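Local coordinates for protein 3-methylornithine synthase (Methanosarcina barkeri, PDB 3T7V) that converts L-lysine into (3R)-3-methyl-D-ornithine by radical chemistry with a [4Fe-4S] cluster and S-adenosylmethionine, a step in pyrrolysine biosynthesis, at residues R235-L240 / L278-I283. Numbering follows the deposited sequence.
Sequences RVMTFL and LDLEGI. With SAM (S-adenosylmethionine), chain C; MD0 (5-amino-D-isoleucine), chain D.
L280 carries the tight part of this contact: its CD2 lies against 235-240, 3.4 Å from the carbonyl O of T238 and 4.0 Å from the M237 methyl CE, and also meets L240 CG. M237 folds back at chi3 (61°), which sets CE between L280, the adenine N3 of SAM and the methyl CG2 of MD0, 3.7 Å from CE. The far end is looser: L240, partly exposed, lays CD1 3.9 Å from the L280 carbonyl O. T238, also partly exposed, turns its hydroxyl to E258. No hydrogen bond joins the two segments directly; MD0 bridges them. R235 grips the MD0 carboxylate with two N-H groups, NH1 to OXT at 3.1 Å and NH2 to O at 3.0 Å, OXT lying in the guanidinium plane, while E205 pairs with NE. An alanine in place of R235 would probably leave this carboxylate without its cationic mate and E205 without this partner. From 278-283, D279 OD2 takes a weak hydrogen bond from the MD0 amine; R322 and the backbone N-H groups of V310, A311 and N312 hold the carboxylate of D279. Past strand 233-238, the backbone of L240 reads the adenine edge: N donates to N1 almost straight (177°), and O accepts from N6 at 2.9 Å. At the mouth of this radical SAM barrel, R235 and D279 thus hold the product and the L240 backbone the adenine, while M237 CE lies where the two ligands meet, backed by L280 CD2, an arrangement consistent with keeping both in defined relative positions for radical transfer.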
ATOM      1  N   ARG A 235       4.331   3.741  -1.754  1.00 12.35           N
ATOM      2  CA  ARG A 235       3.946   3.748  -0.340  1.00 12.87           C
ATOM      3  C   ARG A 235       5.082   3.520   0.611  1.00 13.50           C
ATOM      4  O   ARG A 235       6.142   2.950   0.257  1.00 13.58           O
ATOM      5  CB  ARG A 235       2.806   2.792  -0.076  1.00 19.15           C
ATOM      6  CG  ARG A 235       3.195   1.424   0.070  1.00 18.98           C
ATOM      7  CD  ARG A 235       2.165   0.561   0.888  1.00 18.15           C
ATOM      8  NE  ARG A 235       0.837   0.578   0.237  1.00 16.20           N
ATOM      9  CZ  ARG A 235      -0.297   0.294   0.871  1.00 17.55           C
ATOM     10  NH1 ARG A 235      -0.281   0.003   2.190  1.00 20.35           N
ATOM     11  NH2 ARG A 235      -1.438   0.359   0.207  1.00 18.28           N
ATOM     12  N   VAL A 236       4.832   3.939   1.840  1.00 13.75           N
ATOM     13  CA  VAL A 236       5.701   3.531   2.964  1.00 13.01           C
ATOM     14  C   VAL A 236       4.790   3.032   4.073  1.00 13.75           C
ATOM     15  O   VAL A 236       3.722   3.624   4.324  1.00 15.85           O
ATOM     16  CB  VAL A 236       6.646   4.686   3.376  1.00 14.04           C
ATOM     17  CG1 VAL A 236       5.777   5.945   3.607  1.00 16.68           C
ATOM     18  CG2 VAL A 236       7.415   4.305   4.629  1.00 16.31           C
ATOM     19  N   MET A 237       5.166   1.930   4.698  1.00 13.40           N
ATOM     20  CA  MET A 237       4.479   1.446   5.896  1.00 15.12           C
ATOM     21  C   MET A 237       5.396   1.365   7.077  1.00 14.90           C
ATOM     22  O   MET A 237       6.560   0.910   6.913  1.00 15.98           O
ATOM     23  CB  MET A 237       3.897   0.068   5.602  1.00 19.17           C
ATOM     24  CG  MET A 237       2.971   0.138   4.395  1.00 22.76           C
ATOM     25  SD  MET A 237       2.137  -1.398   4.159  1.00 28.16           S
ATOM     26  CE  MET A 237       1.085  -1.823   5.614  1.00 24.49           C
ATOM     27  N   THR A 238       4.898   1.790   8.234  1.00 15.39           N
ATOM     28  CA  THR A 238       5.648   1.503   9.472  1.00 17.03           C
ATOM     29  C   THR A 238       5.619   0.015   9.798  1.00 14.90           C
ATOM     30  O   THR A 238       4.498  -0.579   9.827  1.00 14.74           O
ATOM     31  CB  THR A 238       4.928   2.206  10.672  1.00 19.42           C
ATOM     32  OG1 THR A 238       4.842   3.620  10.334  1.00 22.82           O
ATOM     33  CG2 THR A 238       5.688   1.991  11.983  1.00 23.80           C
ATOM     34  N   PHE A 239       6.775  -0.593  10.069  1.00 14.73           N
ATOM     35  CA  PHE A 239       6.798  -1.993  10.518  1.00 13.48           C
ATOM     36  C   PHE A 239       6.190  -2.097  11.904  1.00 13.96           C
ATOM     37  O   PHE A 239       6.633  -1.462  12.863  1.00 17.29           O
ATOM     38  CB  PHE A 239       8.262  -2.444  10.512  1.00 15.30           C
ATOM     39  CG  PHE A 239       8.473  -3.795  11.105  1.00 14.78           C
ATOM     40  CD1 PHE A 239       7.636  -4.880  10.781  1.00 14.11           C
ATOM     41  CD2 PHE A 239       9.426  -3.946  12.074  1.00 17.80           C
ATOM     42  CE1 PHE A 239       7.842  -6.114  11.391  1.00 16.34           C
ATOM     43  CE2 PHE A 239       9.597  -5.190  12.683  1.00 18.77           C
ATOM     44  CZ  PHE A 239       8.811  -6.264  12.302  1.00 18.24           C
ATOM     45  N   LEU A 240       5.184  -2.969  11.987  1.00 13.53           N
ATOM     46  CA  LEU A 240       4.611  -3.293  13.349  1.00 14.24           C
ATOM     47  C   LEU A 240       5.080  -4.706  13.628  1.00 14.95           C
ATOM     48  O   LEU A 240       4.626  -5.662  12.950  1.00 14.14           O
ATOM     49  CB  LEU A 240       3.085  -3.302  13.197  1.00 15.31           C
ATOM     50  CG  LEU A 240       2.416  -1.932  12.918  1.00 19.39           C
ATOM     51  CD1 LEU A 240       0.871  -1.955  13.154  1.00 21.48           C
ATOM     52  CD2 LEU A 240       3.048  -0.745  13.670  1.00 25.49           C
ATOM     53  N   LEU A 278      -5.068   2.545   6.775  1.00 13.52           N
ATOM     54  CA  LEU A 278      -5.719   2.415   8.106  1.00 14.80           C
ATOM     55  C   LEU A 278      -5.070   1.259   8.915  1.00 15.88           C
ATOM     56  O   LEU A 278      -5.316   1.117  10.100  1.00 17.70           O
ATOM     57  CB  LEU A 278      -7.169   2.047   7.907  1.00 16.47           C
ATOM     58  CG  LEU A 278      -8.090   3.038   7.183  1.00 17.97           C
ATOM     59  CD1 LEU A 278      -9.566   2.673   7.362  1.00 20.71           C
ATOM     60  CD2 LEU A 278      -7.870   4.465   7.586  1.00 18.58           C
ATOM     61  N   ASP A 279      -4.267   0.412   8.238  1.00 15.86           N
ATOM     62  CA  ASP A 279      -3.770  -0.799   8.895  1.00 15.19           C
ATOM     63  C   ASP A 279      -2.721  -0.513  10.004  1.00 15.92           C
ATOM     64  O   ASP A 279      -2.472  -1.373  10.863  1.00 16.47           O
ATOM     65  CB  ASP A 279      -3.098  -1.676   7.803  1.00 16.97           C
ATOM     66  CG  ASP A 279      -3.120  -3.160   8.088  1.00 18.54           C
ATOM     67  OD1 ASP A 279      -3.926  -3.683   8.889  1.00 17.01           O
ATOM     68  OD2 ASP A 279      -2.335  -3.840   7.352  1.00 21.41           O
ATOM     69  N   LEU A 280      -2.157   0.689   9.975  1.00 17.97           N
ATOM     70  CA  LEU A 280      -1.045   0.994  10.879  1.00 18.69           C
ATOM     71  C   LEU A 280      -1.465   1.738  12.170  1.00 18.59           C
ATOM     72  O   LEU A 280      -0.922   1.470  13.251  1.00 22.62           O
ATOM     73  CB  LEU A 280      -0.057   1.902  10.145  1.00 21.54           C
ATOM     74  CG  LEU A 280       0.306   1.126   8.838  1.00 27.78           C
ATOM     75  CD1 LEU A 280       0.677   2.018   7.707  1.00 28.97           C
ATOM     76  CD2 LEU A 280       1.204  -0.077   9.172  1.00 23.40           C
ATOM     77  N   GLU A 281      -2.450   2.643  12.062  1.00 18.43           N
ATOM     78  CA  GLU A 281      -2.863   3.532  13.159  1.00 22.27           C
ATOM     79  C   GLU A 281      -4.361   3.893  13.036  1.00 20.83           C
ATOM     80  O   GLU A 281      -4.877   4.799  13.729  1.00 23.02           O
ATOM     81  CB  GLU A 281      -1.950   4.787  13.202  1.00 23.13           C
ATOM     82  CG  GLU A 281      -0.590   4.626  13.878  1.00 29.52           C
ATOM     83  CD  GLU A 281       0.121   5.982  14.137  1.00 42.65           C
ATOM     84  OE1 GLU A 281       0.262   6.847  13.214  1.00 36.86           O
ATOM     85  OE2 GLU A 281       0.540   6.199  15.299  1.00 58.23           O
ATOM     86  N   GLY A 282      -5.080   3.202  12.136  1.00 17.50           N
ATOM     87  CA  GLY A 282      -6.531   3.445  11.947  1.00 17.67           C
ATOM     88  C   GLY A 282      -6.854   4.830  11.400  1.00 18.22           C
ATOM     89  O   GLY A 282      -6.044   5.466  10.776  1.00 18.46           O
ATOM     90  N   ILE A 283      -8.123   5.203  11.636  1.00 19.90           N
ATOM     91  CA  ILE A 283      -8.631   6.478  11.142  1.00 19.95           C
ATOM     92  C   ILE A 283      -7.872   7.679  11.734  1.00 21.44           C
ATOM     93  O   ILE A 283      -7.566   8.621  11.026  1.00 22.38           O
ATOM     94  CB  ILE A 283     -10.184   6.517  11.256  1.00 20.62           C
ATOM     95  CG1 ILE A 283     -10.741   5.477  10.242  1.00 23.21           C
ATOM     96  CG2 ILE A 283     -10.659   7.906  10.830  1.00 25.97           C
ATOM     97  CD1 ILE A 283     -12.212   5.094  10.319  1.00 28.67           C
TER
HETATM   98  N   SAM C 992       1.792 -11.857  -0.095  1.00 18.22           N
HETATM   99  CA  SAM C 992       1.879 -10.833  -1.026  1.00 16.65           C
HETATM  100  C   SAM C 992       3.130 -10.051  -0.974  1.00 15.13           C
HETATM  101  O   SAM C 992       3.969 -10.276  -0.077  1.00 15.50           O
HETATM  102  OXT SAM C 992       3.350  -9.244  -1.944  1.00 14.39           O
HETATM  103  CB  SAM C 992       1.109  -9.758  -0.701  1.00 20.95           C
HETATM  104  CG  SAM C 992       0.982  -9.262   0.682  0.50 25.16           C
HETATM  105  SD  SAM C 992       1.370  -7.466   0.826  0.50 28.46           S
HETATM  106  CE  SAM C 992      -0.201  -6.820   1.330  0.50 34.42           C
HETATM  107  C5' SAM C 992       2.260  -7.432   2.367  0.50 26.78           C
HETATM  108  C4' SAM C 992       3.084  -6.381   2.460  1.00 22.74           C
HETATM  109  O4' SAM C 992       2.294  -5.963   3.743  1.00 19.41           O
HETATM  110  C3' SAM C 992       4.385  -6.619   2.580  1.00 22.35           C
HETATM  111  O3' SAM C 992       4.663  -6.137   1.258  1.00 18.65           O
HETATM  112  C2' SAM C 992       4.575  -5.437   3.541  1.00 20.44           C
HETATM  113  O2' SAM C 992       4.982  -4.195   2.877  1.00 21.87           O
HETATM  114  C1' SAM C 992       3.320  -5.213   4.402  1.00 16.59           C
HETATM  115  N9  SAM C 992       3.492  -5.893   5.738  1.00 14.80           N
HETATM  116  C8  SAM C 992       3.524  -7.223   6.054  1.00 13.94           C
HETATM  117  N7  SAM C 992       3.748  -7.357   7.353  1.00 13.08           N
HETATM  118  C5  SAM C 992       3.849  -6.094   7.891  1.00 12.46           C
HETATM  119  C6  SAM C 992       4.153  -5.630   9.180  1.00 12.45           C
HETATM  120  N6  SAM C 992       4.382  -6.450  10.207  1.00 13.57           N
HETATM  121  N1  SAM C 992       4.142  -4.307   9.400  1.00 13.50           N
HETATM  122  C2  SAM C 992       3.929  -3.416   8.386  1.00 14.72           C
HETATM  123  N3  SAM C 992       3.748  -3.827   7.107  1.00 14.37           N
HETATM  124  C4  SAM C 992       3.688  -5.178   6.884  1.00 13.32           C
HETATM  125  C   MD0 D 993      -2.989  -1.682   3.091  1.00 18.66           C
HETATM  126  N   MD0 D 993      -3.614  -3.552   4.507  1.00 18.47           N
HETATM  127  O   MD0 D 993      -3.283  -1.005   2.084  1.00 18.89           O
HETATM  128  CA  MD0 D 993      -3.370  -3.127   3.133  1.00 15.61           C
HETATM  129  CB  MD0 D 993      -2.252  -4.004   2.490  1.00 15.20           C
HETATM  130  CD  MD0 D 993      -1.510  -4.730   0.122  1.00 16.16           C
HETATM  131  NE  MD0 D 993      -1.523  -4.321  -1.277  1.00 17.91           N
HETATM  132  CG  MD0 D 993      -2.172  -3.653   0.976  1.00 15.00           C
HETATM  133  CG2 MD0 D 993      -0.856  -3.828   3.141  1.00 17.28           C
HETATM  134  OXT MD0 D 993      -2.393  -1.215   4.069  1.00 20.00           O